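Local coordinates for ESX-1 secretion system protein EccA1 (Mycobacterium tuberculosis, PDB 4F3V), which is an ATPase component of the ESX-1 type VII secretion system that may supply energy for exporting virulence factors such as EsxA and EsxB, at residues A[140-145]-A[156-161]; A[148-153]-A[266-271]; A[92-97]-A[203-208]. All blocks are in the same frame, centred on the assembly; numbering follows the deposited sequence.

Contact 1 of 3, residues A[140-145]-A[156-161]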
loop_
_atom_site.group_PDB
_atom_site.type_symbol
_atom_site.label_atom_id
_atom_site.label_comp_id
_atom_site.label_asym_id
_atom_site.label_seq_id
_atom_site.Cartn_x
_atom_site.Cartn_y
_atom_site.Cartn_z
ATOM N N MET A 140 3.350 1.487 -6.995
ATOM C CA MET A 140 4.055 1.661 -5.716
ATOM C C MET A 140 4.724 3.034 -5.574
ATOM O O MET A 140 4.734 3.617 -4.489
ATOM C CB MET A 140 5.084 0.569 -5.473
ATOM C CG MET A 140 4.495 -0.826 -5.363
ATOM S SD MET A 140 3.026 -0.975 -4.326
ATOM C CE MET A 140 3.518 -0.269 -2.749
ATOM N N LYS A 141 5.250 3.575 -6.659
ATOM C CA LYS A 141 5.778 4.935 -6.611
ATOM C C LYS A 141 4.691 5.963 -6.280
ATOM O O LYS A 141 4.937 6.895 -5.531
ATOM C CB LYS A 141 6.518 5.287 -7.892
ATOM C CG LYS A 141 7.827 4.529 -8.027
ATOM C CD LYS A 141 8.642 5.037 -9.213
ATOM C CE LYS A 141 9.991 4.346 -9.324
ATOM N NZ LYS A 141 10.868 5.019 -10.351
ATOM N N ALA A 142 3.499 5.775 -6.835
ATOM C CA ALA A 142 2.333 6.593 -6.537
ATOM C C ALA A 142 1.991 6.518 -5.040
ATOM O O ALA A 142 1.667 7.531 -4.406
ATOM C CB ALA A 142 1.150 6.155 -7.400
ATOM N N VAL A 143 2.146 5.329 -4.461
ATOM C CA VAL A 143 1.980 5.139 -3.026
ATOM C C VAL A 143 3.037 5.915 -2.218
ATOM O O VAL A 143 2.704 6.618 -1.274
ATOM C CB VAL A 143 2.001 3.633 -2.616
ATOM C CG1 VAL A 143 2.172 3.496 -1.119
ATOM C CG2 VAL A 143 0.739 2.896 -3.098
ATOM N N VAL A 144 4.309 5.784 -2.599
ATOM C CA VAL A 144 5.399 6.432 -1.899
ATOM C C VAL A 144 5.313 7.962 -2.017
ATOM O O VAL A 144 5.397 8.697 -0.999
ATOM C CB VAL A 144 6.769 5.924 -2.398
ATOM C CG1 VAL A 144 7.947 6.661 -1.715
ATOM C CG2 VAL A 144 6.865 4.419 -2.208
ATOM N N TYR A 145 5.137 8.443 -3.246
ATOM C CA TYR A 145 5.027 9.878 -3.495
ATOM C C TYR A 145 3.776 10.449 -2.780
ATOM O O TYR A 145 3.823 11.548 -2.218
ATOM C CB TYR A 145 4.972 10.177 -5.015
ATOM C CG TYR A 145 6.305 10.058 -5.752
ATOM C CD1 TYR A 145 7.481 10.635 -5.248
ATOM C CD2 TYR A 145 6.373 9.436 -6.988
ATOM C CE1 TYR A 145 8.689 10.524 -5.918
ATOM C CE2 TYR A 145 7.564 9.346 -7.682
ATOM C CZ TYR A 145 8.711 9.905 -7.160
ATOM O OH TYR A 145 9.854 9.769 -7.875
ATOM N N ASP A 156 2.596 12.100 -12.458
ATOM C CA ASP A 156 3.575 11.573 -13.416
ATOM C C ASP A 156 3.577 10.037 -13.500
ATOM O O ASP A 156 3.709 9.472 -14.593
ATOM C CB ASP A 156 5.015 12.019 -13.076
ATOM C CG ASP A 156 5.537 13.058 -14.026
ATOM O OD1 ASP A 156 4.863 14.107 -14.206
ATOM O OD2 ASP A 156 6.631 12.821 -14.587
ATOM N N GLN A 157 3.481 9.379 -12.347
ATOM C CA GLN A 157 3.466 7.913 -12.302
ATOM C C GLN A 157 2.186 7.249 -12.832
ATOM O O GLN A 157 2.237 6.169 -13.407
ATOM C CB GLN A 157 3.715 7.440 -10.871
ATOM C CG GLN A 157 5.115 7.758 -10.380
ATOM C CD GLN A 157 6.184 7.025 -11.199
ATOM O OE1 GLN A 157 6.015 5.874 -11.524
ATOM N NE2 GLN A 157 7.270 7.683 -11.511
ATOM N N VAL A 158 1.040 7.888 -12.653
ATOM C CA VAL A 158 -0.231 7.226 -12.969
ATOM C C VAL A 158 -0.910 7.757 -14.224
ATOM O O VAL A 158 -1.918 7.184 -14.660
ATOM C CB VAL A 158 -1.224 7.321 -11.802
ATOM C CG1 VAL A 158 -0.642 6.657 -10.559
ATOM C CG2 VAL A 158 -1.638 8.775 -11.539
ATOM N N LYS A 159 -0.355 8.811 -14.830
ATOM C CA LYS A 159 -1.022 9.466 -15.965
ATOM C C LYS A 159 -1.177 8.533 -17.156
ATOM O O LYS A 159 -2.056 8.731 -17.976
ATOM C CB LYS A 159 -0.310 10.752 -16.384
ATOM C CG LYS A 159 1.138 10.586 -16.856
ATOM C CD LYS A 159 1.753 11.946 -17.234
ATOM C CE LYS A 159 3.264 11.876 -17.478
ATOM N NZ LYS A 159 3.797 13.262 -17.695
ATOM N N SER A 160 -0.317 7.522 -17.230
ATOM C CA SER A 160 -0.335 6.485 -18.261
ATOM C C SER A 160 -1.255 5.282 -17.985
ATOM O O SER A 160 -1.181 4.284 -18.706
ATOM C CB SER A 160 1.094 5.897 -18.353
ATOM O OG SER A 160 1.479 5.305 -17.100
ATOM N N ALA A 161 -2.072 5.339 -16.938
ATOM C CA ALA A 161 -2.747 4.148 -16.430
ATOM C C ALA A 161 -3.786 3.583 -17.404
ATOM O O ALA A 161 -4.149 2.417 -17.314
ATOM C CB ALA A 161 -3.381 4.445 -15.081
HETATM O O HOH W 1 9.763 6.044 -12.564
#
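This is a helix-helix contact within a helical hairpin: 140-145, from the later part of helix 134-147, meets residues 156-158 of helix 151-158. The backbones are closest at A142 and Q157, whose CA atoms lie 6.0 Å apart, and the small A142 permits this approach. On the buried side the CB of A142 touches CG1 of V158 at 3.7 Å; that branch stands anti to the carbonyl carbon of V158. The same valine also packs on A173 and H177 of helix 167-183, so the apolar seam continues into the next helix.

Toward the surface Q157 makes the largest share of the contact. Its chain leaves beside its own backbone N and then bends at chi2 (-64°), which brings the amide across the aliphatic part of K141. The two chains cross obliquely, with OE1 of Q157 3.6 Å from CD of K141, a van der Waals approach to methylene groups. Y145, one helical turn beyond K141, also touches the glutamine, its chain crossing that of Q157 at about a right angle: its ring edge at CE2 lies 4.0 Å from CG of Q157, nearly in the ring plane.

Paired antiparallel helices of this kind are the building units of tetratricopeptide-repeat domains, the class to which this N-terminal domain of EccA1 belongs. The polar tips of K141 and Q157 are joined indirectly. A single water accepts from NZ of K141 at 2.7 Å and from NE2 of Q157 at 3.2 Å, bridging the two helices. The extended lysine chain carries its ammonium beyond the glutamine, where it also forms a salt bridge with E126, while its side chain also touches M122 and L125 of helix 118-125.

Contact 2 of 3, residues A[148-153]-A[266-271]. With SO4 (sulfate ion), chain F.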
loop_
_atom_site.group_PDB
_atom_site.type_symbol
_atom_site.label_atom_id
_atom_site.label_comp_id
_atom_site.label_asym_id
_atom_site.label_seq_id
_atom_site.Cartn_x
_atom_site.Cartn_y
_atom_site.Cartn_z
ATOM N N ALA A 148 4.225 11.172 0.853
ATOM C CA ALA A 148 5.003 12.406 1.050
ATOM C C ALA A 148 4.307 13.652 0.488
ATOM O O ALA A 148 4.920 14.742 0.385
ATOM C CB ALA A 148 6.393 12.243 0.392
ATOM N N GLU A 149 3.048 13.498 0.083
ATOM C CA GLU A 149 2.265 14.601 -0.529
ATOM C C GLU A 149 2.949 15.225 -1.755
ATOM O O GLU A 149 2.820 16.438 -2.035
ATOM C CB GLU A 149 1.930 15.675 0.511
ATOM C CG GLU A 149 1.143 15.110 1.689
ATOM C CD GLU A 149 0.828 16.121 2.788
ATOM O OE1 GLU A 149 0.721 17.322 2.536
ATOM O OE2 GLU A 149 0.670 15.690 3.943
ATOM N N ARG A 150 3.614 14.377 -2.532
ATOM C CA ARG A 150 4.252 14.799 -3.757
ATOM C C ARG A 150 3.292 14.584 -4.934
ATOM O O ARG A 150 3.459 13.661 -5.738
ATOM C CB ARG A 150 5.571 14.053 -3.919
ATOM C CG ARG A 150 6.622 14.584 -2.957
ATOM C CD ARG A 150 7.927 13.804 -3.053
ATOM N NE ARG A 150 8.613 13.988 -4.333
ATOM C CZ ARG A 150 9.912 13.736 -4.538
ATOM N NH1 ARG A 150 10.691 13.285 -3.556
ATOM N NH2 ARG A 150 10.436 13.956 -5.731
ATOM N N TRP A 151 2.259 15.426 -4.986
ATOM C CA TRP A 151 1.123 15.159 -5.861
ATOM C C TRP A 151 1.446 15.218 -7.321
ATOM O O TRP A 151 0.902 14.439 -8.077
ATOM C CB TRP A 151 -0.041 16.086 -5.533
ATOM C CG TRP A 151 -0.403 15.986 -4.071
ATOM C CD1 TRP A 151 -0.299 16.970 -3.109
ATOM C CD2 TRP A 151 -0.872 14.793 -3.350
ATOM N NE1 TRP A 151 -0.692 16.492 -1.875
ATOM C CE2 TRP A 151 -1.051 15.195 -1.957
ATOM C CE3 TRP A 151 -1.208 13.506 -3.723
ATOM C CZ2 TRP A 151 -1.507 14.310 -0.984
ATOM C CZ3 TRP A 151 -1.645 12.620 -2.744
ATOM C CH2 TRP A 151 -1.816 13.020 -1.398
ATOM N N THR A 152 2.321 16.122 -7.736
ATOM C CA THR A 152 2.708 16.173 -9.141
ATOM C C THR A 152 3.516 14.909 -9.547
ATOM O O THR A 152 3.373 14.430 -10.657
ATOM C CB THR A 152 3.501 17.449 -9.450
ATOM O OG1 THR A 152 4.552 17.586 -8.479
ATOM C CG2 THR A 152 2.589 18.679 -9.345
ATOM N N ASP A 153 4.300 14.340 -8.626
ATOM C CA ASP A 153 5.051 13.098 -8.922
ATOM C C ASP A 153 4.069 11.904 -8.994
ATOM O O ASP A 153 4.228 11.004 -9.837
ATOM C CB ASP A 153 6.133 12.853 -7.874
ATOM C CG ASP A 153 7.239 13.902 -7.910
ATOM O OD1 ASP A 153 7.689 14.231 -9.022
ATOM O OD2 ASP A 153 7.683 14.373 -6.830
ATOM N N ALA A 266 12.203 22.810 0.785
ATOM C CA ALA A 266 13.627 22.640 1.101
ATOM C C ALA A 266 13.993 21.143 1.062
ATOM O O ALA A 266 15.115 20.773 0.698
ATOM C CB ALA A 266 13.962 23.252 2.462
ATOM N N ASP A 267 13.032 20.297 1.435
ATOM C CA ASP A 267 13.174 18.848 1.328
ATOM C C ASP A 267 11.916 18.309 0.643
ATOM O O ASP A 267 10.851 18.345 1.236
ATOM C CB ASP A 267 13.317 18.260 2.718
ATOM C CG ASP A 267 13.309 16.721 2.734
ATOM O OD1 ASP A 267 13.166 16.051 1.689
ATOM O OD2 ASP A 267 13.458 16.191 3.843
ATOM N N PRO A 268 12.038 17.832 -0.603
ATOM C CA PRO A 268 10.892 17.391 -1.393
ATOM C C PRO A 268 10.020 16.361 -0.656
ATOM O O PRO A 268 8.833 16.285 -0.915
ATOM C CB PRO A 268 11.518 16.725 -2.633
ATOM C CG PRO A 268 12.961 16.959 -2.568
ATOM C CD PRO A 268 13.311 17.740 -1.342
ATOM N N TRP A 269 10.619 15.579 0.246
ATOM C CA TRP A 269 9.869 14.563 1.016
ATOM C C TRP A 269 9.078 15.124 2.167
ATOM O O TRP A 269 8.315 14.394 2.806
ATOM C CB TRP A 269 10.831 13.509 1.530
ATOM C CG TRP A 269 11.492 12.692 0.440
ATOM C CD1 TRP A 269 12.865 12.608 0.146
ATOM C CD2 TRP A 269 10.844 11.808 -0.531
ATOM N NE1 TRP A 269 13.098 11.741 -0.899
ATOM C CE2 TRP A 269 11.923 11.231 -1.358
ATOM C CE3 TRP A 269 9.533 11.436 -0.783
ATOM C CZ2 TRP A 269 11.667 10.330 -2.387
ATOM C CZ3 TRP A 269 9.289 10.527 -1.825
ATOM C CH2 TRP A 269 10.340 9.984 -2.606
ATOM N N ASP A 270 9.267 16.408 2.476
ATOM C CA ASP A 270 8.688 17.035 3.664
ATOM C C ASP A 270 7.740 18.197 3.289
ATOM O O ASP A 270 8.184 19.306 2.979
ATOM C CB ASP A 270 9.805 17.531 4.595
ATOM C CG ASP A 270 9.276 18.099 5.918
ATOM O OD1 ASP A 270 8.056 18.089 6.163
ATOM O OD2 ASP A 270 10.089 18.574 6.728
ATOM N N PRO A 271 6.426 17.935 3.341
ATOM C CA PRO A 271 5.451 18.950 3.025
ATOM C C PRO A 271 5.526 20.165 3.945
ATOM O O PRO A 271 5.092 21.251 3.550
ATOM C CB PRO A 271 4.102 18.243 3.239
ATOM C CG PRO A 271 4.408 16.807 3.370
ATOM C CD PRO A 271 5.815 16.685 3.820
HETATM S S SO4 F . 13.796 13.164 -5.183
HETATM O O1 SO4 F . 13.748 14.411 -5.993
HETATM O O2 SO4 F . 13.453 13.501 -3.788
HETATM O O3 SO4 F . 12.870 12.152 -5.786
HETATM O O4 SO4 F . 15.165 12.609 -5.185
#
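The backbone of 148-153 turns out of one helix and into the next while 266-271 passes beside it as an irregular segment, with the CA atoms of A148 and W269 5.3 Å apart. E149, at positive phi (56°), is the C-prime residue of a Schellman motif ending the preceding helix, and R150 follows at the N-cap position of helix 151-158. Opposite, D267 to D270 form a type I turn, and OD1 of D267 accepts from the backbone N of W269 in an Asx turn.

R150 is the centre of the contact. Its chain is bent at chi3 (67°), so that NH1 stands 3.1 Å above the indole plane of W269, over the ring centre. The cation-pi contact places CZ 4.2 Å from the centroid of the six-membered ring, but the guanidinium is tilted, its plane 58° from that of the indole: it points an edge at the ring face. CB of P268 lies over one guanidinium face.

In the guanidinium plane, D153 is gripped side-on, a single oxygen, OD2, receiving NE at 2.7 Å and also NH2; the NE bond uses the anti lone pair. A sulfate, probably from the crystallisation liquor, is held by both terminal nitrogens, NH1 donating to O2 at 2.8 Å and NH2 to O3 at 3.0 Å, with a weak bond to O1. The D153 bonds, with the sulfate in the crystal, fix the rotation of the guanidinium, and both anions would be expected to offset its positive charge. A148 meets the indole at its edge, CB to CE3 being 3.4 Å, while P271 packs across the carboxylate end of E149.

R265 donates to the carbonyls of A148, E149 and P268. This arginine-tryptophan cation-pi contact, set between a Schellman motif and an Asx turn, holds the loop after helix 259-263 against an interhelical turn of the TPR-type domain.

Contact 3 of 3, residues A[92-97]-A[203-208]; sequences GDITYP and GEACAR
The extended backbone at 92-94 runs up against the type I turn E204 to A207 that leads into helix 207-221, with G92 and C206 only 4.0 Å apart at their CA atoms. One main-chain hydrogen bond joins them: N of D93 donates to O of A205 at 3.0 Å. It is fairly straight at the hydrogen (163°), although the donor sits above the carbonyl plane. CA of G92 comes to 3.3 Å from O of A205, and a CB there would collide with both the sulfur of C206 and that carbonyl oxygen.

Beside this bond lie two apolar contacts. CB of A205 meets CG1 of I94, and the isoleucine chain is extended at chi2 (169°), which carries CD1 over to SG of C206 at 4.1 Å, tip to tip. Separately, the methyl of A205 rests 3.4 Å from the carbonyl oxygen of D93.

C206 occupies the N-cap position of helix 207-221. Both I94 and A205 pack on F168 of helix 167-183, I94 reaches W139 of helix 134-147 as well, and beyond I94 the chain enters strand 95-97, which pairs antiparallel with strand 84-86.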
loop_
_atom_site.group_PDB
_atom_site.type_symbol
_atom_site.label_atom_id
_atom_site.label_comp_id
_atom_site.label_asym_id
_atom_site.label_seq_id
_atom_site.Cartn_x
_atom_site.Cartn_y
_atom_site.Cartn_z
ATOM N N GLY A 92 -6.419 3.198 -0.776
ATOM C CA GLY A 92 -7.397 2.152 -0.580
ATOM C C GLY A 92 -6.808 0.974 0.155
ATOM O O GLY A 92 -5.618 0.956 0.477
ATOM N N ASP A 93 -7.665 -0.003 0.425
ATOM C CA ASP A 93 -7.276 -1.252 1.073
ATOM C C ASP A 93 -7.044 -2.268 -0.038
ATOM O O ASP A 93 -7.985 -2.823 -0.600
ATOM C CB ASP A 93 -8.370 -1.714 2.045
ATOM C CG ASP A 93 -7.982 -2.989 2.813
ATOM O OD1 ASP A 93 -6.957 -3.632 2.451
ATOM O OD2 ASP A 93 -8.715 -3.364 3.772
ATOM N N ILE A 94 -5.787 -2.424 -0.419
ATOM C CA ILE A 94 -5.425 -3.297 -1.530
ATOM C C ILE A 94 -4.307 -4.216 -1.053
ATOM O O ILE A 94 -3.284 -3.750 -0.511
ATOM C CB ILE A 94 -4.960 -2.468 -2.774
ATOM C CG1 ILE A 94 -6.034 -1.430 -3.177
ATOM C CG2 ILE A 94 -4.605 -3.367 -3.957
ATOM C CD1 ILE A 94 -5.598 -0.402 -4.196
ATOM N N THR A 95 -4.487 -5.517 -1.239
ATOM C CA THR A 95 -3.423 -6.462 -0.899
ATOM C C THR A 95 -2.948 -7.177 -2.151
ATOM O O THR A 95 -3.637 -7.162 -3.182
ATOM C CB THR A 95 -3.894 -7.436 0.200
ATOM O OG1 THR A 95 -5.019 -8.177 -0.269
ATOM C CG2 THR A 95 -4.310 -6.644 1.427
ATOM N N TYR A 96 -1.793 -7.828 -2.050
ATOM C CA TYR A 96 -1.148 -8.493 -3.175
ATOM C C TYR A 96 -0.569 -9.821 -2.653
ATOM O O TYR A 96 0.001 -9.840 -1.565
ATOM C CB TYR A 96 -0.029 -7.580 -3.702
ATOM C CG TYR A 96 0.444 -7.972 -5.057
ATOM C CD1 TYR A 96 -0.263 -7.578 -6.199
ATOM C CD2 TYR A 96 1.587 -8.755 -5.214
ATOM C CE1 TYR A 96 0.149 -7.980 -7.455
ATOM C CE2 TYR A 96 2.003 -9.151 -6.462
ATOM C CZ TYR A 96 1.284 -8.760 -7.582
ATOM O OH TYR A 96 1.725 -9.145 -8.821
ATOM N N PRO A 97 -0.745 -10.924 -3.391
ATOM C CA PRO A 97 -0.219 -12.216 -2.916
ATOM C C PRO A 97 1.307 -12.344 -3.010
ATOM O O PRO A 97 1.910 -11.912 -3.989
ATOM C CB PRO A 97 -0.914 -13.229 -3.837
ATOM C CG PRO A 97 -1.069 -12.482 -5.121
ATOM C CD PRO A 97 -1.441 -11.068 -4.680
ATOM N N GLY A 203 -13.162 0.503 -7.165
ATOM C CA GLY A 203 -14.070 1.435 -6.493
ATOM C C GLY A 203 -14.402 1.083 -5.047
ATOM O O GLY A 203 -14.440 1.959 -4.171
ATOM N N GLU A 204 -14.604 -0.201 -4.791
ATOM C CA GLU A 204 -14.897 -0.672 -3.446
ATOM C C GLU A 204 -13.663 -0.588 -2.535
ATOM O O GLU A 204 -13.747 -0.076 -1.418
ATOM C CB GLU A 204 -15.496 -2.085 -3.467
ATOM C CG GLU A 204 -15.643 -2.723 -2.087
ATOM C CD GLU A 204 -16.704 -3.847 -2.036
ATOM O OE1 GLU A 204 -16.460 -4.954 -2.578
ATOM O OE2 GLU A 204 -17.791 -3.632 -1.436
ATOM N N ALA A 205 -12.517 -1.066 -3.020
ATOM C CA ALA A 205 -11.282 -1.042 -2.228
ATOM C C ALA A 205 -10.876 0.379 -1.855
ATOM O O ALA A 205 -10.284 0.577 -0.807
ATOM C CB ALA A 205 -10.136 -1.715 -2.969
ATOM N N CYS A 206 -11.209 1.347 -2.707
ATOM C CA CYS A 206 -10.799 2.736 -2.527
ATOM C C CYS A 206 -11.995 3.647 -2.132
ATOM O O CYS A 206 -11.913 4.868 -2.229
ATOM C CB CYS A 206 -10.129 3.248 -3.808
ATOM S SG CYS A 206 -8.634 2.328 -4.332
ATOM N N ALA A 207 -13.068 3.039 -1.622
ATOM C CA ALA A 207 -14.316 3.762 -1.347
ATOM C C ALA A 207 -14.117 4.940 -0.407
ATOM O O ALA A 207 -14.702 5.988 -0.595
ATOM C CB ALA A 207 -15.383 2.814 -0.785
ATOM N N ARG A 208 -13.278 4.764 0.601
ATOM C CA ARG A 208 -13.099 5.796 1.612
ATOM C C ARG A 208 -12.420 7.071 1.080
ATOM O O ARG A 208 -12.928 8.185 1.315
ATOM C CB ARG A 208 -12.345 5.236 2.799
ATOM C CG ARG A 208 -13.166 4.176 3.515
ATOM C CD ARG A 208 -12.347 3.484 4.573
ATOM N NE ARG A 208 -11.975 4.435 5.607
ATOM C CZ ARG A 208 -10.899 4.356 6.381
ATOM N NH1 ARG A 208 -10.010 3.382 6.246
ATOM N NH2 ARG A 208 -10.699 5.303 7.291
#

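In the fold
Along the chain the segments come in the order 92-97, 140-145, 148-153, 156-161, 203-208 and 266-271, so contact 1 falls between the two segments of contact 3, while contact 2 crosses both others. Contacts 1 and 2 share helix 151-158; their centres are 13 Å apart, and they touch directly where Y145 packs on D153 and W269. Contact 3 stands separate, its centre about 16 Å from that of contact 1 and 24 Å from that of contact 2. Helix 167-183 packs against segments of all three. One local hairpin is thus tied into a single helical domain, with the beta hairpin joined to a later helix start and the loop near the end of this N-terminal domain folded back.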